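Local coordinates for acetylxylan esterase (Geobacillus stearothermophilus, PDB 5BN1), which cleaves acetyl side groups from the xylose units of xylan and xylo-oligosaccharides, working as a serine esterase of the GDSL family in a doughnut-shaped homooctamer, at residues A[8-13]-A[75-80]; A[65-70]-A[106-111]; A[84-89]-A[132-137]; A[168-173]-A[208-213]. The protein carries 1 engineered substitution. All coordinates share one frame; numbering follows the deposited sequence.

Contact 1. Residues A[8-13]-A[75-80]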
# COMPACT_ATOMS: atom_id res chain seq x y z
N LYS A 8 38.54 -2.30 7.58
CA LYS A 8 37.29 -2.26 6.84
C LYS A 8 37.27 -3.44 5.88
O LYS A 8 38.12 -3.64 5.04
CB LYS A 8 37.08 -1.00 6.08
CG LYS A 8 35.84 -0.98 5.25
CD LYS A 8 35.69 0.23 4.35
CE LYS A 8 35.02 1.38 4.92
NZ LYS A 8 34.73 2.49 4.00
N LEU A 9 36.22 -4.28 6.00
CA LEU A 9 36.02 -5.47 5.19
C LEU A 9 34.82 -5.20 4.34
O LEU A 9 33.73 -4.89 4.86
CB LEU A 9 35.79 -6.69 6.07
CG LEU A 9 35.16 -7.95 5.44
CD1 LEU A 9 36.00 -8.49 4.28
CD2 LEU A 9 35.08 -9.00 6.50
N LEU A 10 34.97 -5.25 3.02
CA LEU A 10 33.96 -4.92 2.08
C LEU A 10 33.66 -6.16 1.31
O LEU A 10 34.51 -6.82 0.73
CB LEU A 10 34.38 -3.80 1.12
CG LEU A 10 33.43 -3.32 0.07
CD1 LEU A 10 33.76 -1.87 -0.27
CD2 LEU A 10 33.54 -4.10 -1.22
N PHE A 11 32.35 -6.54 1.22
CA PHE A 11 31.86 -7.69 0.46
C PHE A 11 31.18 -7.17 -0.77
O PHE A 11 30.42 -6.21 -0.79
CB PHE A 11 30.82 -8.48 1.29
CG PHE A 11 31.37 -9.22 2.45
CD1 PHE A 11 31.67 -10.53 2.33
CD2 PHE A 11 31.41 -8.60 3.73
CE1 PHE A 11 32.14 -11.29 3.38
CE2 PHE A 11 31.83 -9.36 4.80
CZ PHE A 11 32.20 -10.66 4.66
N ILE A 12 31.50 -7.88 -1.89
CA ILE A 12 30.91 -7.54 -3.15
C ILE A 12 30.54 -8.85 -3.91
O ILE A 12 31.14 -9.91 -3.72
CB ILE A 12 31.70 -6.52 -3.99
CG1 ILE A 12 30.86 -5.88 -5.10
CG2 ILE A 12 33.00 -7.18 -4.47
CD1 ILE A 12 31.46 -4.64 -5.78
N GLY A 13 29.45 -8.76 -4.68
CA GLY A 13 28.94 -9.87 -5.36
C GLY A 13 27.52 -9.56 -5.85
O GLY A 13 27.15 -8.43 -6.13
N GLU A 75 33.59 3.26 -7.95
CA GLU A 75 32.73 3.86 -6.97
C GLU A 75 32.47 2.94 -5.79
O GLU A 75 32.48 3.32 -4.63
CB GLU A 75 31.50 4.38 -7.65
CG GLU A 75 30.23 4.63 -6.87
CD GLU A 75 29.02 4.47 -7.84
OE1 GLU A 75 28.56 3.30 -8.13
OE2 GLU A 75 28.57 5.54 -8.34
N ASP A 76 32.21 1.66 -6.08
CA ASP A 76 31.76 0.77 -4.99
C ASP A 76 32.79 -0.02 -4.26
O ASP A 76 32.54 -0.54 -3.15
CB ASP A 76 30.67 -0.25 -5.52
CG ASP A 76 29.37 0.40 -5.85
OD1 ASP A 76 29.13 1.63 -5.56
OD2 ASP A 76 28.45 -0.25 -6.41
N VAL A 77 34.03 -0.03 -4.77
CA VAL A 77 35.10 -0.67 -4.11
C VAL A 77 36.21 0.35 -3.83
O VAL A 77 36.49 0.66 -2.70
CB VAL A 77 35.65 -1.89 -4.85
CG1 VAL A 77 36.76 -2.55 -4.18
CG2 VAL A 77 34.49 -2.92 -5.08
N ILE A 78 36.86 0.78 -4.91
CA ILE A 78 38.09 1.63 -4.71
C ILE A 78 37.83 2.82 -3.87
O ILE A 78 38.58 3.05 -2.90
CB ILE A 78 38.68 2.03 -6.11
CG1 ILE A 78 39.03 0.81 -6.94
CG2 ILE A 78 39.98 2.84 -5.83
CD1 ILE A 78 39.79 -0.23 -6.36
N ALA A 79 36.78 3.55 -4.13
CA ALA A 79 36.48 4.81 -3.48
C ALA A 79 36.08 4.60 -2.00
O ALA A 79 36.10 5.55 -1.24
CB ALA A 79 35.46 5.54 -4.25
N GLN A 80 35.72 3.37 -1.61
CA GLN A 80 35.41 3.02 -0.20
C GLN A 80 36.60 2.79 0.65
O GLN A 80 36.51 2.55 1.86
CB GLN A 80 34.53 1.73 -0.17
CG GLN A 80 33.32 1.84 -1.04
CD GLN A 80 32.37 3.00 -0.73
OE1 GLN A 80 32.11 3.32 0.42
NE2 GLN A 80 31.83 3.63 -1.77
O HOH W 1 32.38 1.97 2.70

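Contact 2. Residues A[65-70]-A[106-111]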
# COMPACT_ATOMS: atom_id res chain seq x y z
N THR A 65 26.83 -9.82 -12.73
CA THR A 65 27.90 -10.66 -13.25
C THR A 65 29.20 -9.87 -12.95
O THR A 65 29.21 -8.75 -12.49
CB THR A 65 27.77 -10.84 -14.71
OG1 THR A 65 27.95 -9.54 -15.36
CG2 THR A 65 26.45 -11.41 -15.16
N VAL A 66 30.30 -10.48 -13.34
CA VAL A 66 31.59 -9.76 -13.13
C VAL A 66 31.68 -8.54 -14.05
O VAL A 66 32.39 -7.58 -13.74
CB VAL A 66 32.78 -10.72 -13.29
CG1 VAL A 66 33.08 -11.05 -14.76
CG2 VAL A 66 34.02 -10.11 -12.63
N ARG A 67 30.95 -8.53 -15.15
CA ARG A 67 30.92 -7.42 -16.06
C ARG A 67 30.27 -6.22 -15.32
O ARG A 67 30.70 -5.05 -15.36
CB ARG A 67 30.14 -7.76 -17.26
CG ARG A 67 30.06 -6.62 -18.28
CD ARG A 67 29.09 -6.97 -19.42
NE ARG A 67 29.40 -8.21 -20.16
CZ ARG A 67 28.54 -9.02 -20.75
NH1 ARG A 67 27.18 -8.82 -20.62
NH2 ARG A 67 28.94 -10.05 -21.42
N ASP A 68 29.19 -6.48 -14.52
CA ASP A 68 28.63 -5.45 -13.74
C ASP A 68 29.54 -4.98 -12.62
O ASP A 68 29.54 -3.78 -12.27
CB ASP A 68 27.30 -5.92 -13.14
CG ASP A 68 26.31 -6.32 -14.19
OD1 ASP A 68 25.97 -5.46 -15.07
OD2 ASP A 68 25.76 -7.45 -14.17
N LEU A 69 30.24 -5.89 -11.99
CA LEU A 69 31.26 -5.49 -10.98
C LEU A 69 32.26 -4.52 -11.54
O LEU A 69 32.50 -3.50 -10.96
CB LEU A 69 31.97 -6.66 -10.38
CG LEU A 69 31.18 -7.70 -9.62
CD1 LEU A 69 32.04 -8.57 -8.76
CD2 LEU A 69 30.12 -7.13 -8.74
N LYS A 70 32.73 -4.83 -12.73
CA LYS A 70 33.72 -3.92 -13.35
C LYS A 70 33.17 -2.56 -13.53
O LYS A 70 33.85 -1.56 -13.30
CB LYS A 70 34.22 -4.48 -14.67
CG LYS A 70 35.19 -3.49 -15.41
CD LYS A 70 35.58 -4.19 -16.67
CE LYS A 70 36.53 -3.33 -17.51
NZ LYS A 70 36.60 -3.93 -18.90
N LYS A 106 23.72 -11.34 -22.47
CA LYS A 106 23.67 -11.41 -21.05
C LYS A 106 24.64 -12.45 -20.41
O LYS A 106 24.75 -12.49 -19.14
CB LYS A 106 22.27 -11.88 -20.63
CG LYS A 106 21.20 -10.83 -21.04
CD LYS A 106 19.93 -11.27 -20.31
CE LYS A 106 19.82 -10.63 -18.90
NZ LYS A 106 18.71 -9.63 -18.91
N HIS A 107 25.24 -13.24 -21.29
CA HIS A 107 26.17 -14.33 -20.89
C HIS A 107 27.52 -13.67 -20.65
O HIS A 107 27.90 -12.82 -21.36
CB HIS A 107 26.33 -15.37 -21.95
CG HIS A 107 25.04 -16.05 -22.37
ND1 HIS A 107 24.99 -16.97 -23.36
CD2 HIS A 107 23.76 -15.90 -21.89
CE1 HIS A 107 23.73 -17.37 -23.53
NE2 HIS A 107 23.00 -16.75 -22.64
N VAL A 108 28.21 -14.14 -19.64
CA VAL A 108 29.64 -13.77 -19.47
C VAL A 108 30.38 -15.07 -19.54
O VAL A 108 30.42 -15.87 -18.61
CB VAL A 108 29.89 -13.03 -18.15
CG1 VAL A 108 31.36 -12.77 -17.97
CG2 VAL A 108 29.14 -11.76 -18.06
N TYR A 109 31.01 -15.37 -20.69
CA TYR A 109 31.70 -16.59 -21.04
C TYR A 109 33.08 -16.59 -20.33
O TYR A 109 33.47 -15.53 -19.82
CB TYR A 109 31.83 -16.71 -22.55
CG TYR A 109 30.49 -16.87 -23.23
CD1 TYR A 109 29.65 -17.92 -22.93
CD2 TYR A 109 30.13 -16.00 -24.29
CE1 TYR A 109 28.42 -18.02 -23.54
CE2 TYR A 109 28.84 -16.07 -24.83
CZ TYR A 109 28.07 -17.11 -24.52
OH TYR A 109 26.83 -17.29 -25.15
N LEU A 110 33.67 -17.76 -20.33
CA LEU A 110 34.84 -17.96 -19.46
C LEU A 110 35.94 -17.00 -19.77
O LEU A 110 36.64 -16.58 -18.88
CB LEU A 110 35.26 -19.41 -19.57
CG LEU A 110 36.30 -19.89 -18.51
CD1 LEU A 110 35.57 -19.98 -17.17
CD2 LEU A 110 36.89 -21.20 -18.87
N ASP A 111 36.17 -16.71 -21.08
CA ASP A 111 37.19 -15.72 -21.38
C ASP A 111 36.99 -14.35 -20.82
O ASP A 111 37.91 -13.76 -20.26
CB ASP A 111 37.43 -15.62 -22.92
CG ASP A 111 36.25 -15.17 -23.71
OD1 ASP A 111 35.07 -15.47 -23.37
OD2 ASP A 111 36.43 -14.45 -24.71

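Contact 3. Residues A[84-89]-A[132-137]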
# COMPACT_ATOMS: atom_id res chain seq x y z
N TRP A 84 40.08 -4.97 3.27
CA TRP A 84 39.92 -6.27 2.77
C TRP A 84 38.67 -6.27 1.85
O TRP A 84 37.69 -5.58 2.13
CB TRP A 84 39.65 -7.28 3.85
CG TRP A 84 40.77 -7.59 4.68
CD1 TRP A 84 41.21 -6.88 5.74
CD2 TRP A 84 41.67 -8.71 4.50
NE1 TRP A 84 42.37 -7.49 6.22
CE2 TRP A 84 42.66 -8.59 5.48
CE3 TRP A 84 41.76 -9.73 3.56
CZ2 TRP A 84 43.70 -9.48 5.58
CZ3 TRP A 84 42.78 -10.66 3.70
CH2 TRP A 84 43.72 -10.52 4.70
N VAL A 85 38.85 -6.91 0.69
CA VAL A 85 37.75 -7.05 -0.27
C VAL A 85 37.49 -8.51 -0.52
O VAL A 85 38.30 -9.32 -0.91
CB VAL A 85 38.04 -6.35 -1.64
CG1 VAL A 85 36.88 -6.52 -2.65
CG2 VAL A 85 38.27 -4.91 -1.45
N SER A 86 36.22 -8.91 -0.26
CA SER A 86 35.68 -10.25 -0.48
C SER A 86 34.77 -10.20 -1.74
O SER A 86 33.91 -9.34 -1.86
CB SER A 86 34.83 -10.80 0.68
OG SER A 86 34.36 -12.06 0.43
N ILE A 87 35.12 -11.06 -2.69
CA ILE A 87 34.41 -11.14 -3.97
C ILE A 87 33.79 -12.51 -4.08
O ILE A 87 34.43 -13.55 -4.00
CB ILE A 87 35.36 -10.92 -5.21
CG1 ILE A 87 36.12 -9.62 -4.96
CG2 ILE A 87 34.56 -10.98 -6.49
CD1 ILE A 87 37.34 -9.55 -5.92
N MET A 88 32.46 -12.56 -4.41
CA MET A 88 31.77 -13.80 -4.79
C MET A 88 30.89 -13.47 -5.98
O MET A 88 29.84 -12.86 -5.94
CB MET A 88 30.90 -14.46 -3.69
CG MET A 88 30.37 -15.79 -4.14
SD MET A 88 29.78 -16.89 -2.84
CE MET A 88 28.68 -15.80 -1.99
N ILE A 89 31.43 -13.90 -7.15
CA ILE A 89 30.79 -13.59 -8.44
C ILE A 89 31.01 -14.73 -9.40
O ILE A 89 31.96 -15.54 -9.30
CB ILE A 89 31.30 -12.27 -9.02
CG1 ILE A 89 30.33 -11.62 -10.02
CG2 ILE A 89 32.76 -12.48 -9.58
CD1 ILE A 89 29.11 -10.98 -9.33
N ILE A 132 39.75 -11.65 -0.55
CA ILE A 132 39.26 -12.94 -0.38
C ILE A 132 38.36 -13.33 -1.58
O ILE A 132 37.46 -12.58 -1.88
CB ILE A 132 38.31 -13.09 0.88
CG1 ILE A 132 39.05 -12.57 2.13
CG2 ILE A 132 37.94 -14.53 1.08
CD1 ILE A 132 38.46 -11.41 2.83
N LEU A 133 38.78 -14.33 -2.34
CA LEU A 133 38.04 -14.77 -3.51
C LEU A 133 37.26 -15.97 -3.08
O LEU A 133 37.71 -17.04 -2.78
CB LEU A 133 39.05 -15.18 -4.64
CG LEU A 133 39.60 -13.91 -5.23
CD1 LEU A 133 40.75 -14.32 -6.17
CD2 LEU A 133 38.64 -13.18 -6.09
N MET A 134 35.90 -15.79 -3.21
CA MET A 134 35.02 -16.90 -3.00
C MET A 134 34.49 -17.41 -4.31
O MET A 134 34.11 -16.66 -5.16
CB MET A 134 33.78 -16.40 -2.21
CG MET A 134 34.09 -15.73 -0.90
SD MET A 134 32.60 -15.03 0.05
CE MET A 134 31.82 -16.58 0.45
N THR A 135 34.47 -18.69 -4.47
CA THR A 135 33.97 -19.30 -5.72
C THR A 135 32.46 -19.04 -5.83
O THR A 135 31.80 -18.91 -4.76
CB THR A 135 34.15 -20.81 -5.86
OG1 THR A 135 33.49 -21.56 -4.80
CG2 THR A 135 35.65 -21.17 -5.71
N PRO A 136 31.94 -18.88 -7.01
CA PRO A 136 30.49 -19.15 -7.18
C PRO A 136 30.22 -20.58 -6.78
O PRO A 136 31.06 -21.47 -6.51
CB PRO A 136 30.30 -18.79 -8.63
CG PRO A 136 31.54 -19.37 -9.33
CD PRO A 136 32.60 -18.90 -8.38
N PHE A 137 28.91 -20.95 -6.82
CA PHE A 137 28.49 -22.27 -6.49
C PHE A 137 27.13 -22.55 -7.18
O PHE A 137 26.46 -21.61 -7.62
CB PHE A 137 28.29 -22.43 -4.92
CG PHE A 137 27.26 -21.52 -4.31
CD1 PHE A 137 25.94 -21.92 -4.38
CD2 PHE A 137 27.59 -20.31 -3.75
CE1 PHE A 137 24.96 -21.04 -3.88
CE2 PHE A 137 26.66 -19.45 -3.28
CZ PHE A 137 25.34 -19.79 -3.37
O HOH W 2 34.24 -14.82 -7.24

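Contact 4. Residues A[168-173]-A[208-213]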
# COMPACT_ATOMS: atom_id res chain seq x y z
N LEU A 168 43.29 -14.84 -0.34
CA LEU A 168 42.63 -15.88 0.40
C LEU A 168 41.50 -16.44 -0.55
O LEU A 168 41.11 -15.82 -1.50
CB LEU A 168 41.98 -15.31 1.68
CG LEU A 168 42.98 -14.79 2.74
CD1 LEU A 168 42.23 -14.24 3.97
CD2 LEU A 168 43.87 -15.92 3.10
N PHE A 169 41.07 -17.61 -0.21
CA PHE A 169 40.23 -18.43 -1.13
C PHE A 169 39.23 -19.25 -0.38
O PHE A 169 39.55 -20.04 0.54
CB PHE A 169 41.12 -19.35 -1.97
CG PHE A 169 40.37 -20.34 -2.81
CD1 PHE A 169 39.62 -19.83 -3.87
CD2 PHE A 169 40.29 -21.65 -2.54
CE1 PHE A 169 38.89 -20.74 -4.64
CE2 PHE A 169 39.56 -22.60 -3.30
CZ PHE A 169 38.83 -22.08 -4.39
N VAL A 170 37.91 -19.11 -0.75
CA VAL A 170 36.90 -19.93 -0.19
C VAL A 170 36.21 -20.74 -1.29
O VAL A 170 35.59 -20.14 -2.19
CB VAL A 170 35.83 -19.00 0.49
CG1 VAL A 170 34.75 -19.89 1.17
CG2 VAL A 170 36.46 -18.04 1.44
N ASP A 171 36.24 -22.03 -1.15
CA ASP A 171 35.62 -22.96 -2.05
C ASP A 171 34.16 -23.20 -1.52
O ASP A 171 33.92 -24.10 -0.74
CB ASP A 171 36.36 -24.25 -2.21
CG ASP A 171 35.83 -25.10 -3.26
OD1 ASP A 171 34.65 -24.90 -3.81
OD2 ASP A 171 36.53 -26.06 -3.78
N THR A 172 33.25 -22.38 -2.03
CA THR A 172 31.82 -22.47 -1.53
C THR A 172 31.23 -23.69 -2.08
O THR A 172 30.30 -24.26 -1.54
CB THR A 172 31.07 -21.20 -1.91
OG1 THR A 172 31.07 -21.09 -3.34
CG2 THR A 172 31.63 -19.99 -1.28
N GLN A 173 31.59 -24.16 -3.29
CA GLN A 173 31.07 -25.39 -3.81
C GLN A 173 31.38 -26.55 -2.94
O GLN A 173 30.54 -27.35 -2.70
CB GLN A 173 31.56 -25.69 -5.27
CG GLN A 173 30.82 -26.81 -5.91
CD GLN A 173 29.35 -26.52 -6.13
OE1 GLN A 173 28.45 -27.37 -5.69
NE2 GLN A 173 29.08 -25.49 -6.75
N LEU A 208 34.29 -17.79 7.31
CA LEU A 208 34.96 -17.66 8.58
C LEU A 208 36.16 -18.57 8.71
O LEU A 208 37.24 -18.12 9.26
CB LEU A 208 33.93 -17.87 9.72
CG LEU A 208 32.93 -16.74 9.91
CD1 LEU A 208 31.76 -17.14 10.75
CD2 LEU A 208 33.55 -15.47 10.49
N ARG A 209 36.06 -19.78 8.24
CA ARG A 209 37.14 -20.76 8.31
C ARG A 209 38.37 -20.15 7.64
O ARG A 209 39.51 -20.16 8.16
CB ARG A 209 36.71 -22.04 7.73
CG ARG A 209 37.84 -23.08 7.72
CD ARG A 209 37.47 -24.21 6.84
NE ARG A 209 38.19 -25.45 7.00
CZ ARG A 209 38.08 -26.49 6.15
NH1 ARG A 209 37.26 -26.44 5.08
NH2 ARG A 209 38.79 -27.61 6.39
N GLU A 210 38.18 -19.57 6.45
CA GLU A 210 39.32 -19.06 5.67
C GLU A 210 39.97 -17.83 6.31
O GLU A 210 41.22 -17.64 6.14
CB GLU A 210 38.89 -18.75 4.25
CG GLU A 210 40.01 -18.24 3.34
CD GLU A 210 41.10 -19.27 3.04
OE1 GLU A 210 41.04 -20.48 3.46
OE2 GLU A 210 42.04 -18.79 2.26
N ILE A 211 39.23 -17.06 7.12
CA ILE A 211 39.82 -15.93 7.82
C ILE A 211 40.33 -16.29 9.23
O ILE A 211 40.77 -15.33 9.90
CB ILE A 211 39.00 -14.66 7.84
CG1 ILE A 211 37.63 -14.85 8.59
CG2 ILE A 211 38.76 -14.10 6.41
CD1 ILE A 211 37.04 -13.55 8.95
N GLY A 212 40.21 -17.52 9.64
CA GLY A 212 40.83 -18.16 10.81
C GLY A 212 39.86 -18.40 11.94
O GLY A 212 40.31 -18.73 13.06
N PHE A 213 38.55 -18.36 11.71
CA PHE A 213 37.58 -18.80 12.75
C PHE A 213 36.89 -20.06 12.22
O PHE A 213 35.94 -19.97 11.41
CB PHE A 213 36.59 -17.73 12.96
CG PHE A 213 35.44 -18.02 13.95
CD1 PHE A 213 35.47 -19.14 14.76
CD2 PHE A 213 34.33 -17.14 13.99
CE1 PHE A 213 34.39 -19.42 15.63
CE2 PHE A 213 33.27 -17.40 14.89
CZ PHE A 213 33.33 -18.55 15.65

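Contact 1. Residues A[8-13]-A[75-80]
The flat carboxamide of Gln80 meets Lys8 through a bridging water and is held at both of its polar atoms. Its NE2 donates to Glu75 O at 2.9 Å, with the acceptor only 6° out of the amide plane, while OE1 takes a bond from water 1. That water in turn accepts from Lys8 NZ at 2.7 Å. The same ammonium group reaches the backbone of Gln80 directly: NZ donates a hydrogen bond of 2.8 Å to Gln80 O, in the plane of the carbonyl and on one of its lone pairs. Lys8 runs out extended to CD and bends at chi3 (-89°), which sets CE, like CD before it, beside this carbonyl. An alanine in place of Lys8 would probably leave Gln80 O and water 1 without their charged donor, and the Gln80 amide less firmly fixed. Farther along the strand the contact turns apolar. Leu10 CD1 sits 3.7 Å from Gln80 CB, the two side chains crossing at about a right angle, and also presses at 3.4 Å on Asp76 O, a buried carbonyl oxygen with no polar partner in the model. Ile12 CD1 reaches Val77 CG2 at 3.6 Å, again nearly perpendicular, and Leu10 CD2 touches the same methyl more distantly. The arrangement is that of a three-layered alpha/beta/alpha fold: the C-terminal end of helix 66-78 lies on one face of the parallel sheet, where Ile12 also packs on Leu69 and Trp73 and Val77 on Val85, and strand 8-13 runs between strands 55-58 and 84-88.

Contact 2. Residues A[65-70]-A[106-111]
Arg67 NH2 is gripped by two acceptors of the second segment and the helix it begins: it lies 3.0 Å from His107 O in a weak, bent hydrogen bond (126° at the hydrogen), and it forms a salt bridge with Glu112. The neighbouring NH1 donates to Glu105 O, so the guanidinium is pinned by backbone carbonyls as well as by a carboxylate. Over one face of this flat group stands Val108 CG2, 3.7 Å above the plane and displaced toward the rim, while Lys106 CA lies near the plane at its edge. Arg67 CG is anti to the backbone N, and the bend at chi3 (-57°) turns NE back beside the valine, so that the two side chains slide past each other in opposite directions. Val108 CG2 serves Thr65 too, meeting its OG1 at 3.7 Å, and the other methyl, CG1, touches Val66 CG1 at 4.0 Å with the side chains nearly perpendicular. Thr65 is the N-cap of helix 66-78. Its OG1 accepts weakly from Arg67 N and Asp68 N, and Asp68 OD2 in turn accepts from Thr65 N at 3.0 Å through its anti lone pair, completing a capping box. Thr65 lies about 4 Å, side chain to side chain, from Asn92, inferred to stabilise the transition state. The contact thus ties the capped first turn of helix 66-78 to the turn leading into helix 110-124, through Val108 packing and an arginine whose charge is probably offset by Glu112.

Contact 3. Residues A[84-89]-A[132-137]
Met88 and Met134 cross obliquely on one face of the central parallel sheet of this SGNH-hydrolase fold, where segments 84-88 and 132-134 run parallel, 11° apart in direction. CG is anti to the backbone N in Met88 (chi1 -174°) but anti to the carbonyl carbon in Met134, a difference that goes with the oblique crossing. Met88 CB meets Met134 CB at 3.8 Å, and farther out Met134 CE comes 3.9 Å from Met88 SD. Met88 SD also approaches the rim of Phe137, 5.2 Å from the ring centroid and 85° off the ring normal, an edge-on Met-aromatic contact. The side chain of Phe137 lies about 8 Å from that of His194, inferred to belong to the charge relay. On the same face of the sheet, two residues before Met88, Ser86 OG lies 3.5 Å from Met134 SD. Helix 197-211 packs on this side, its Phe207 touching Ser86, Ile132 and Met134. At the start of the strand Trp84 and Ile132 meet nearly at a right angle, Trp84 CE3 to Ile132 CD1 at 3.8 Å. On the other face Ile87 and Leu133 run side by side in the same direction, Ile87 CD1 touching Leu133 CD2. The backbones are joined by three straight hydrogen bonds, Ile132 N to Val85 O, Ile87 N to Ile132 O and Met134 N to Ile87 O. Between Ile89 and Met134 water 2 stands in for a direct bond, accepting from Ile89 N at 3.0 Å and giving a bond to Met134 O at 2.8 Å.

Contact 4. Residues A[168-173]-A[208-213]
Glu210 begins its approach to strand 168-170 at CB, which rests 3.8 Å from Val170 CG2 as the two side chains slide past each other in opposite directions. CG, anti to the backbone N, then passes 3.4 Å from Phe169 O. A bend at chi2 (67°) places CD against the same oxygen, at 3.0 Å. OE2 finally accepts from Phe169 N at 2.9 Å in a nearly straight bond (169°), the donor standing 50° out of the carboxylate plane. Both OE1 and OE2 lie 3.3 Å from Phe169 O without a hydrogen bond, a crowding of acceptors that the N-H of Phe169 probably helps to offset. Strand 168-170 is an outermost strand of the parallel sheet within the chain: Leu168 and Val170 pair with strand 130-134, and Glu210, from the last turn of helix 197-211, supplies the acceptor for the N-H of the residue between them. That helix closes in a Schellman motif at Gly212. Leu168 CD2 packs 3.5 Å from Glu210 OE2. An alanine in place of Glu210 would probably leave Phe169 N without this acceptor and open a gap beside Leu168. Leu168 CD1 reaches Ile211 CG2 at 4.2 Å.

How the contacts relate
From the N terminus, contact 1 opens with strand 8-13 and closes at 75-80, joining that strand to the end of helix 66-78. Before it closes, contact 2 has opened at the start of the same helix, so the two cross; contact 2 closes at 106-111, where helix 110-124 begins. Contact 3 opens inside that span and closes at 132-137, crossing contact 2 while following contact 1 in series. Strand 84-88 adjoins 8-13 in the sheet, and Leu69 packs on both Ile12 and Ile89, linking the first three contacts. Contact 4 comes last, separate along the chain, but strand 168-170 hydrogen-bonds to 130-134 and carries the sheet to helix 197-211.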